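Local coordinates for probable zinc protease (Pseudomonas aeruginosa, PDB 4NNZ), which probably hydrolyses peptide bonds as one subunit of a heterodimeric zinc metalloprotease of the M16 family, at residues Y185-A190 against P215-P220; V102-E107 against R209-I214; T324-E329 against L417-P422; P231-L236 against S413-A418. One frame throughout, in Å; residues are numbered along the deposited sequence.

Contact 1: residues Y185-A190 against P215-P220; sequences YAPNNA and PWRQLP
Asn188 reaches across to Trp216 and Arg217, joining two loops that lack regular strand pairing. Its CB lies 3.6 Å from Trp216 CD1, and CG follows at 3.4 Å from the same atom, above one face of the indole. A chi1 of 47° puts CG between the backbone N and the carbonyl carbon. The amide then lies nearly flat over the five-membered part of the indole, its plane turned 19° from that of the ring. At the tip, OD1 accepts a nearly straight bond from Arg217 N at 3.3 Å, while ND2 gives a hydrogen to Arg217 O at 3.0 Å; this acceptor lies close to the amide plane. Two bonds to one residue thus fix the rotation of the amide. Leu219 CD1 sits 3.7 Å from Asn188 ND2 and also touches Ala186 CB. One face of the Arg217 guanidinium lies over the Tyr185 carbonyl, with Pro187 CD at its edge; Arg217 NE bonds to Glu182 O. Asn189 ND2 bonds to Trp184 O. The loop between helix 174-184 and strand 190-196 is thereby joined to the chain that leaves helix 200-211, with the end of helix 174-184 gripped by both segments.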
# COMPACT_ATOMS: atom_id res chain seq x y z
N TYR A 185 16.71 -3.68 14.33
CA TYR A 185 16.89 -4.27 15.62
C TYR A 185 18.05 -3.62 16.29
O TYR A 185 19.12 -4.14 16.33
CB TYR A 185 17.11 -5.76 15.47
CG TYR A 185 15.86 -6.55 15.53
CD1 TYR A 185 14.84 -6.35 14.64
CD2 TYR A 185 15.70 -7.51 16.47
CE1 TYR A 185 13.69 -7.08 14.70
CE2 TYR A 185 14.55 -8.24 16.53
CZ TYR A 185 13.56 -8.02 15.65
OH TYR A 185 12.44 -8.75 15.73
N ALA A 186 17.82 -2.44 16.80
CA ALA A 186 18.87 -1.70 17.37
C ALA A 186 18.44 -1.13 18.69
O ALA A 186 17.28 -0.89 18.91
CB ALA A 186 19.28 -0.60 16.44
N PRO A 187 19.39 -0.83 19.56
CA PRO A 187 19.13 -0.41 20.93
C PRO A 187 18.33 0.84 20.97
O PRO A 187 17.51 1.00 21.82
CB PRO A 187 20.51 -0.15 21.47
CG PRO A 187 21.43 -0.89 20.57
CD PRO A 187 20.66 -1.54 19.49
N ASN A 188 18.55 1.71 20.02
CA ASN A 188 17.84 2.95 19.98
C ASN A 188 16.51 2.79 19.31
O ASN A 188 15.77 3.72 19.17
CB ASN A 188 18.67 4.04 19.35
CG ASN A 188 19.32 3.62 18.06
OD1 ASN A 188 20.14 2.73 18.04
ND2 ASN A 188 18.98 4.28 17.00
N ASN A 189 16.20 1.57 18.89
CA ASN A 189 14.88 1.25 18.42
C ASN A 189 14.10 0.38 19.36
O ASN A 189 13.12 -0.17 18.99
CB ASN A 189 14.94 0.61 17.06
CG ASN A 189 13.69 0.83 16.27
OD1 ASN A 189 13.04 1.83 16.41
ND2 ASN A 189 13.33 -0.12 15.47
N ALA A 190 14.57 0.23 20.58
CA ALA A 190 14.03 -0.76 21.46
C ALA A 190 13.73 -0.30 22.86
O ALA A 190 14.28 0.65 23.33
CB ALA A 190 14.94 -1.96 21.48
N PRO A 215 26.25 -1.16 20.24
CA PRO A 215 26.28 0.24 19.85
C PRO A 215 25.08 0.74 19.10
O PRO A 215 24.41 -0.01 18.46
CB PRO A 215 27.47 0.30 18.95
CG PRO A 215 27.33 -0.89 18.15
CD PRO A 215 26.95 -1.94 19.11
N TRP A 216 24.85 2.02 19.18
CA TRP A 216 23.78 2.71 18.52
C TRP A 216 23.96 2.60 17.03
O TRP A 216 25.06 2.58 16.56
CB TRP A 216 23.93 4.13 18.96
CG TRP A 216 22.96 5.08 18.54
CD1 TRP A 216 21.93 5.50 19.24
CD2 TRP A 216 22.98 5.83 17.35
NE1 TRP A 216 21.24 6.43 18.55
CE2 TRP A 216 21.88 6.66 17.37
CE3 TRP A 216 23.82 5.87 16.25
CZ2 TRP A 216 21.58 7.50 16.35
CZ3 TRP A 216 23.52 6.69 15.26
CH2 TRP A 216 22.42 7.50 15.30
N ARG A 217 22.88 2.47 16.30
CA ARG A 217 22.91 2.34 14.86
C ARG A 217 21.96 3.34 14.28
O ARG A 217 20.91 3.50 14.80
CB ARG A 217 22.44 0.97 14.43
CG ARG A 217 23.21 -0.22 14.97
CD ARG A 217 23.07 -1.44 14.07
NE ARG A 217 21.97 -2.32 14.45
CZ ARG A 217 21.93 -3.04 15.56
NH1 ARG A 217 21.69 -2.44 16.72
NH2 ARG A 217 22.13 -4.36 15.53
N GLN A 218 22.32 3.99 13.18
CA GLN A 218 21.43 4.91 12.52
C GLN A 218 20.25 4.17 11.97
O GLN A 218 20.37 3.09 11.46
CB GLN A 218 22.13 5.66 11.42
CG GLN A 218 21.25 6.63 10.68
CD GLN A 218 21.26 7.99 11.30
OE1 GLN A 218 20.23 8.59 11.51
NE2 GLN A 218 22.43 8.49 11.59
N LEU A 219 19.10 4.78 12.08
CA LEU A 219 17.91 4.10 11.76
C LEU A 219 17.42 4.63 10.48
O LEU A 219 17.75 5.71 10.10
CB LEU A 219 16.87 4.35 12.83
CG LEU A 219 16.48 3.21 13.73
CD1 LEU A 219 17.70 2.44 14.11
CD2 LEU A 219 15.83 3.77 14.96
N PRO A 220 16.56 3.89 9.83
CA PRO A 220 15.86 4.42 8.68
C PRO A 220 14.80 5.36 9.13
O PRO A 220 14.53 5.44 10.30
CB PRO A 220 15.24 3.19 8.08
CG PRO A 220 16.18 2.13 8.43
CD PRO A 220 16.61 2.44 9.80

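Contact 2: residues V102-E107 against R209-I214; sequences VALEME and RYFGEI
Glu105 and Tyr210 bring the backbones of 102-107 and 209-214 to their nearest approach, 5.6 Å between CA atoms. The contact is helix-on-helix packing in the alpha/beta domain that carries the six-stranded sheet: helix 100-112 meets Tyr210 and Phe211 near the end of helix 200-211, and a type I turn runs on from Phe211 to Ile214. Two aromatic rings, one residue apart, carry most of it.

Tyr210 is turned with one ring face toward the backbone of the other helix, Glu105 N standing 4.0 Å above the ring plane and displaced toward the rim. On the opposite face lies CG of its own neighbour Arg209. Glu105 OE2 lies at the ring edge, in its plane, with the carboxylate almost perpendicular to the ring (85°); the approach of Glu105 CB is too tight in the model to rely on. Leu104 CB meets Tyr210 CD2 at 4.4 Å.

Phe211 enters the groove between Leu104 and Glu107, one helical turn apart. Its CE2 lies 4.4 Å from Leu104 CD2, and CE1 comes to 3.9 Å from Glu107 C. Farther along helix 100-112 the same ring touches Ala108 and Met111. The Glu107 carboxylate is engaged by Arg110 in a salt bridge, while Leu104 packs on Ser31 of the sheet. At the far end of the Phe211 ring, CZ lies 3.8 Å from Leu104 O and 4.1 Å from Glu107 CB.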
# COMPACT_ATOMS: atom_id res chain seq x y z
N VAL A 102 20.20 -14.17 33.48
CA VAL A 102 20.31 -14.97 32.29
C VAL A 102 19.25 -14.69 31.25
O VAL A 102 19.46 -14.91 30.09
CB VAL A 102 20.36 -16.45 32.63
CG1 VAL A 102 18.98 -16.98 32.93
CG2 VAL A 102 20.94 -17.20 31.47
N ALA A 103 18.11 -14.19 31.67
CA ALA A 103 17.12 -13.75 30.74
C ALA A 103 17.57 -12.54 29.97
O ALA A 103 17.42 -12.49 28.79
CB ALA A 103 15.83 -13.44 31.45
N LEU A 104 18.14 -11.57 30.66
CA LEU A 104 18.60 -10.37 30.03
C LEU A 104 19.77 -10.63 29.13
O LEU A 104 19.96 -9.95 28.19
CB LEU A 104 19.02 -9.34 31.04
CG LEU A 104 18.00 -8.71 31.94
CD1 LEU A 104 18.69 -7.65 32.74
CD2 LEU A 104 16.88 -8.08 31.14
N GLU A 105 20.58 -11.61 29.48
CA GLU A 105 21.77 -11.88 28.73
C GLU A 105 21.43 -12.43 27.38
O GLU A 105 22.17 -12.22 26.44
CB GLU A 105 22.68 -12.85 29.48
CG GLU A 105 23.74 -13.54 28.64
CD GLU A 105 24.68 -14.39 29.46
OE1 GLU A 105 24.34 -15.55 29.76
OE2 GLU A 105 25.77 -13.91 29.80
N MET A 106 20.33 -13.15 27.28
CA MET A 106 20.01 -13.81 26.05
C MET A 106 19.09 -12.98 25.19
O MET A 106 18.91 -13.28 24.04
CB MET A 106 19.50 -15.19 26.31
CG MET A 106 18.02 -15.29 26.49
SD MET A 106 17.53 -16.94 27.00
CE MET A 106 15.93 -16.97 26.20
N GLU A 107 18.53 -11.93 25.75
CA GLU A 107 17.76 -10.99 24.99
C GLU A 107 18.72 -10.03 24.33
O GLU A 107 18.51 -9.57 23.24
CB GLU A 107 16.83 -10.23 25.91
CG GLU A 107 15.36 -10.16 25.51
CD GLU A 107 14.98 -11.04 24.35
OE1 GLU A 107 15.26 -10.67 23.22
OE2 GLU A 107 14.38 -12.10 24.56
N ARG A 209 25.40 -4.07 31.79
CA ARG A 209 26.25 -5.20 31.71
C ARG A 209 26.01 -5.94 30.43
O ARG A 209 26.93 -6.33 29.76
CB ARG A 209 25.95 -6.11 32.87
CG ARG A 209 26.74 -7.40 32.87
CD ARG A 209 26.53 -8.16 34.16
NE ARG A 209 27.73 -8.85 34.60
CZ ARG A 209 28.26 -9.88 33.96
NH1 ARG A 209 27.68 -10.31 32.85
NH2 ARG A 209 29.35 -10.48 34.41
N TYR A 210 24.75 -6.18 30.10
CA TYR A 210 24.45 -6.98 28.94
C TYR A 210 24.18 -6.21 27.67
O TYR A 210 24.52 -6.67 26.60
CB TYR A 210 23.30 -7.93 29.25
CG TYR A 210 23.63 -8.97 30.27
CD1 TYR A 210 24.26 -10.13 29.92
CD2 TYR A 210 23.31 -8.78 31.59
CE1 TYR A 210 24.56 -11.07 30.86
CE2 TYR A 210 23.62 -9.72 32.53
CZ TYR A 210 24.24 -10.87 32.15
OH TYR A 210 24.55 -11.81 33.08
N PHE A 211 23.53 -5.07 27.79
CA PHE A 211 23.18 -4.30 26.62
C PHE A 211 24.12 -3.15 26.32
O PHE A 211 24.18 -2.66 25.22
CB PHE A 211 21.77 -3.75 26.77
CG PHE A 211 20.71 -4.79 26.77
CD1 PHE A 211 20.36 -5.43 25.63
CD2 PHE A 211 20.04 -5.11 27.92
CE1 PHE A 211 19.39 -6.38 25.62
CE2 PHE A 211 19.06 -6.07 27.92
CZ PHE A 211 18.73 -6.70 26.77
N GLY A 212 24.87 -2.72 27.31
CA GLY A 212 25.59 -1.47 27.25
C GLY A 212 26.58 -1.44 26.13
O GLY A 212 26.86 -0.42 25.55
N GLU A 213 27.11 -2.61 25.87
CA GLU A 213 28.12 -2.88 24.89
C GLU A 213 27.66 -2.61 23.50
O GLU A 213 28.43 -2.30 22.63
CB GLU A 213 28.58 -4.33 25.01
CG GLU A 213 27.63 -5.27 25.75
CD GLU A 213 28.06 -5.53 27.17
OE1 GLU A 213 29.15 -6.10 27.37
OE2 GLU A 213 27.31 -5.17 28.10
N ILE A 214 26.39 -2.86 23.27
CA ILE A 214 25.81 -2.80 21.96
C ILE A 214 25.70 -1.37 21.51
O ILE A 214 25.18 -0.52 22.19
CB ILE A 214 24.43 -3.45 21.95
CG1 ILE A 214 24.47 -4.73 22.77
CG2 ILE A 214 23.98 -3.67 20.53
CD1 ILE A 214 23.53 -5.83 22.33

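Contact 3: residues T324-E329 against L417-P422; sequences TLEQVE and LAQVLP
Gln419 NE2 has two partners on the helix side: it donates to Glu326 OE2 at 3.2 Å and, weakly, to a water. This is a helix packed against a beta-sheet, helix 325-329 and strand 417-422 running roughly antiparallel at 149° with their axes 10.5 Å apart. The Glu326 oxygen lies near the Gln419 amide plane, but the donor stands well out of the carboxylate plane (46°). A bend at chi2 (77°) turns Glu326 CD back toward the strand. The water carries the link farther, donating to Glu329 OE1 at 2.7 Å and weakly to Leu325 O, so the amide is tied to three residues of one helical turn.

Beside these bonds, aliphatic carbons pack. Leu325 and Gln419 lie alongside with their tips pointing opposite ways, bringing CD1 of the leucine to 3.5 Å from Gln419 CB; the same methyl reaches Leu421 CD2 at 3.7 Å. The helix starts here: Thr324 and Gln327 form a capping box, Thr324 OG1 accepting from Gln327 N and Gln327 OE1 from Thr324 N. One turn on, Glu329, whose OE2 forms a salt bridge with Arg235, crosses Leu417 at about a right angle, its carboxylate carbon CD 3.5 Å from Leu417 CD1.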
# COMPACT_ATOMS: atom_id res chain seq x y z
N THR A 324 -31.47 -9.93 5.53
CA THR A 324 -30.36 -9.66 4.61
C THR A 324 -29.25 -8.79 5.19
O THR A 324 -29.45 -8.11 6.15
CB THR A 324 -30.85 -9.09 3.28
OG1 THR A 324 -31.10 -7.70 3.40
CG2 THR A 324 -32.11 -9.73 2.88
N LEU A 325 -28.08 -8.83 4.57
CA LEU A 325 -26.97 -7.99 4.93
C LEU A 325 -27.31 -6.56 4.70
O LEU A 325 -26.81 -5.70 5.36
CB LEU A 325 -25.71 -8.32 4.16
CG LEU A 325 -24.99 -9.61 4.49
CD1 LEU A 325 -23.70 -9.66 3.74
CD2 LEU A 325 -24.75 -9.80 5.96
N GLU A 326 -28.13 -6.32 3.71
CA GLU A 326 -28.57 -4.97 3.45
C GLU A 326 -29.40 -4.39 4.56
O GLU A 326 -29.30 -3.25 4.86
CB GLU A 326 -29.29 -4.92 2.13
CG GLU A 326 -28.38 -5.09 0.95
CD GLU A 326 -27.95 -6.51 0.73
OE1 GLU A 326 -28.71 -7.41 1.02
OE2 GLU A 326 -26.85 -6.72 0.24
N GLN A 327 -30.25 -5.20 5.16
CA GLN A 327 -30.98 -4.84 6.34
C GLN A 327 -30.11 -4.61 7.56
O GLN A 327 -30.39 -3.75 8.35
CB GLN A 327 -32.01 -5.88 6.63
CG GLN A 327 -33.19 -5.77 5.72
CD GLN A 327 -34.02 -7.01 5.66
OE1 GLN A 327 -33.57 -8.09 5.95
NE2 GLN A 327 -35.24 -6.86 5.27
N VAL A 328 -29.07 -5.40 7.71
CA VAL A 328 -28.22 -5.23 8.85
C VAL A 328 -27.60 -3.87 8.77
O VAL A 328 -27.58 -3.13 9.71
CB VAL A 328 -27.12 -6.29 8.87
CG1 VAL A 328 -26.09 -5.99 9.92
CG2 VAL A 328 -27.71 -7.66 9.08
N GLU A 329 -27.13 -3.53 7.60
CA GLU A 329 -26.45 -2.29 7.41
C GLU A 329 -27.37 -1.13 7.68
O GLU A 329 -26.98 -0.14 8.23
CB GLU A 329 -25.92 -2.24 6.01
CG GLU A 329 -25.27 -0.94 5.67
CD GLU A 329 -25.08 -0.76 4.20
OE1 GLU A 329 -25.30 -1.69 3.44
OE2 GLU A 329 -24.71 0.33 3.80
N LEU A 417 -16.98 -0.88 3.89
CA LEU A 417 -17.94 -1.89 4.25
C LEU A 417 -17.72 -3.12 3.40
O LEU A 417 -17.59 -3.02 2.23
CB LEU A 417 -19.34 -1.36 4.04
CG LEU A 417 -20.46 -2.36 4.15
CD1 LEU A 417 -21.72 -1.69 4.59
CD2 LEU A 417 -20.68 -3.08 2.86
N ALA A 418 -17.68 -4.28 4.02
CA ALA A 418 -17.53 -5.51 3.28
C ALA A 418 -18.56 -6.57 3.57
O ALA A 418 -18.82 -6.83 4.69
CB ALA A 418 -16.16 -6.06 3.51
N GLN A 419 -19.10 -7.20 2.55
CA GLN A 419 -20.01 -8.30 2.72
C GLN A 419 -19.26 -9.57 2.51
O GLN A 419 -18.63 -9.75 1.51
CB GLN A 419 -21.17 -8.21 1.73
CG GLN A 419 -21.83 -6.85 1.71
CD GLN A 419 -23.19 -6.80 1.07
OE1 GLN A 419 -23.49 -7.48 0.13
NE2 GLN A 419 -24.01 -5.94 1.59
N VAL A 420 -19.29 -10.45 3.48
CA VAL A 420 -18.63 -11.70 3.33
C VAL A 420 -19.67 -12.75 3.12
O VAL A 420 -20.45 -12.99 3.97
CB VAL A 420 -17.82 -12.04 4.55
CG1 VAL A 420 -16.96 -13.24 4.29
CG2 VAL A 420 -16.99 -10.87 4.98
N LEU A 421 -19.67 -13.34 1.96
CA LEU A 421 -20.73 -14.22 1.61
C LEU A 421 -20.32 -15.61 1.37
O LEU A 421 -19.25 -15.88 0.93
CB LEU A 421 -21.47 -13.70 0.40
CG LEU A 421 -22.21 -12.41 0.64
CD1 LEU A 421 -22.66 -11.88 -0.68
CD2 LEU A 421 -23.39 -12.65 1.51
N PRO A 422 -21.23 -16.53 1.62
CA PRO A 422 -20.98 -17.93 1.39
C PRO A 422 -21.03 -18.27 -0.05
O PRO A 422 -21.88 -17.80 -0.72
CB PRO A 422 -22.14 -18.61 2.08
CG PRO A 422 -23.10 -17.56 2.39
CD PRO A 422 -22.32 -16.33 2.57
O HOH W 1 -24.84 -4.37 3.34

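Contact 4: residues P231-L236 against S413-A418; sequences PGERRL and SRLTLA
Arg234 and Leu417 belong to a parallel ladder in which Arg234 pairs with Thr416, Arg235 with Leu417 and Leu236 with Ala418. Its backbone bonds are Arg234 N to Leu415 O, Leu417 N to Arg234 O, and Leu236 N to Leu417 O at 2.7 Å; ahead of the strands, Gly232 N bonds to Ser413 O at 2.9 Å. CA-H...O contacts run between them, among them Arg235 CA to Leu417 O.

Among polar side chains, Arg234 folds back through bends at chi2 (78°) and chi3 (102°), and NH1 donates to Gly232 O at 2.7 Å. Its guanidinium lies between Pro231 CB over one face and Thr416 OG1 over the other, 3.1 Å above the plane; NH2 bonds to Asn252 OD1.

The apolar contact, on the Arg234 face, is Leu236 CB against Ala418 CB at 3.6 Å. On the other face a methyl covers a charged group: Leu417 CD2 stands 3.8 Å above the guanidinium of Arg235, whose NH1 is held by Glu329.

Helix 140-152 packs on Thr416 and Leu236, helix 325-341 on the Leu417 face. Strand 415-422 lies between 233-240 and 246-253, and 233-240 pairs antiparallel with a strand of the second subunit, extending the sheet across the interface.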
# COMPACT_ATOMS: atom_id res chain seq x y z
N PRO A 231 -11.42 9.00 2.80
CA PRO A 231 -11.06 8.27 1.60
C PRO A 231 -12.16 8.06 0.59
O PRO A 231 -11.89 7.76 -0.54
CB PRO A 231 -10.56 6.95 2.15
CG PRO A 231 -10.08 7.29 3.49
CD PRO A 231 -11.11 8.21 3.98
N GLY A 232 -13.39 8.21 0.99
CA GLY A 232 -14.50 7.84 0.15
C GLY A 232 -15.17 6.58 0.62
O GLY A 232 -14.75 6.00 1.57
N GLU A 233 -16.21 6.17 -0.06
CA GLU A 233 -17.02 5.06 0.36
C GLU A 233 -16.57 3.86 -0.41
O GLU A 233 -16.66 3.86 -1.59
CB GLU A 233 -18.46 5.36 -0.00
CG GLU A 233 -19.55 4.79 0.88
CD GLU A 233 -20.94 5.35 0.56
OE1 GLU A 233 -21.04 6.41 -0.04
OE2 GLU A 233 -21.95 4.74 0.92
N ARG A 234 -16.08 2.85 0.27
CA ARG A 234 -15.64 1.63 -0.37
C ARG A 234 -16.51 0.50 0.07
O ARG A 234 -16.62 0.27 1.21
CB ARG A 234 -14.21 1.29 0.02
CG ARG A 234 -13.16 2.33 -0.25
CD ARG A 234 -13.20 3.41 0.78
NE ARG A 234 -12.15 3.24 1.73
CZ ARG A 234 -12.08 3.88 2.87
NH1 ARG A 234 -12.99 4.75 3.20
NH2 ARG A 234 -11.08 3.67 3.64
N ARG A 235 -17.09 -0.23 -0.86
CA ARG A 235 -17.87 -1.38 -0.54
C ARG A 235 -17.25 -2.63 -1.14
O ARG A 235 -16.91 -2.62 -2.27
CB ARG A 235 -19.29 -1.18 -1.04
CG ARG A 235 -19.82 0.17 -0.65
CD ARG A 235 -21.23 0.41 -1.09
NE ARG A 235 -22.08 -0.64 -0.62
CZ ARG A 235 -22.82 -0.58 0.47
NH1 ARG A 235 -22.83 0.49 1.23
NH2 ARG A 235 -23.53 -1.63 0.78
N LEU A 236 -17.09 -3.69 -0.36
CA LEU A 236 -16.49 -4.95 -0.82
C LEU A 236 -17.45 -6.09 -0.77
O LEU A 236 -18.24 -6.16 0.09
CB LEU A 236 -15.32 -5.35 0.03
CG LEU A 236 -13.98 -4.87 -0.40
CD1 LEU A 236 -13.95 -3.40 -0.10
CD2 LEU A 236 -12.94 -5.58 0.41
N SER A 413 -18.21 8.84 3.94
CA SER A 413 -16.93 9.16 3.35
C SER A 413 -15.79 8.48 4.05
O SER A 413 -14.73 8.45 3.54
CB SER A 413 -16.69 10.65 3.30
OG SER A 413 -16.84 11.23 4.54
N ARG A 414 -16.03 7.97 5.23
CA ARG A 414 -14.99 7.35 5.99
C ARG A 414 -15.15 5.87 6.09
O ARG A 414 -14.44 5.24 6.78
CB ARG A 414 -14.96 7.96 7.37
CG ARG A 414 -14.57 9.40 7.39
CD ARG A 414 -14.99 10.07 8.66
NE ARG A 414 -14.26 11.29 8.85
CZ ARG A 414 -14.64 12.47 8.39
NH1 ARG A 414 -15.74 12.59 7.74
NH2 ARG A 414 -13.91 13.52 8.61
N LEU A 415 -16.10 5.33 5.37
CA LEU A 415 -16.52 3.98 5.51
C LEU A 415 -15.95 3.01 4.50
O LEU A 415 -15.96 3.27 3.34
CB LEU A 415 -18.02 3.93 5.43
CG LEU A 415 -18.67 2.58 5.28
CD1 LEU A 415 -18.62 1.86 6.60
CD2 LEU A 415 -20.08 2.73 4.84
N THR A 416 -15.45 1.88 5.00
CA THR A 416 -15.21 0.69 4.23
C THR A 416 -16.16 -0.36 4.75
O THR A 416 -16.15 -0.67 5.90
CB THR A 416 -13.80 0.15 4.43
OG1 THR A 416 -12.87 1.20 4.38
CG2 THR A 416 -13.46 -0.79 3.39
N LEU A 417 -16.98 -0.88 3.89
CA LEU A 417 -17.94 -1.89 4.25
C LEU A 417 -17.72 -3.12 3.40
O LEU A 417 -17.59 -3.02 2.23
CB LEU A 417 -19.34 -1.36 4.04
CG LEU A 417 -20.46 -2.36 4.15
CD1 LEU A 417 -21.72 -1.69 4.59
CD2 LEU A 417 -20.68 -3.08 2.86
N ALA A 418 -17.68 -4.28 4.02
CA ALA A 418 -17.53 -5.51 3.28
C ALA A 418 -18.56 -6.57 3.57
O ALA A 418 -18.82 -6.83 4.69
CB ALA A 418 -16.16 -6.06 3.51

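How the contacts relate
Contacts 1 and 2 lie in the half of the chain built round the six-stranded sheet; contacts 3 and 4 belong to the half with the five-stranded sheet, about 38 to 52 Å away between centres. The first two interleave along the chain and meet where Pro187 packs on Ile214, centres about 15 Å apart, so helices 100-112 and 200-211 and the loop after helix 174-184 form one continuous region. Contacts 3 and 4, centres about 13 Å apart, share Leu417 and Ala418 on strand 415-422, which pairs with 233-240 and is covered by helix 325-341. The C-terminal strand therefore returns to the start of its own half, as in the paired alpha/beta domains of M16 proteins.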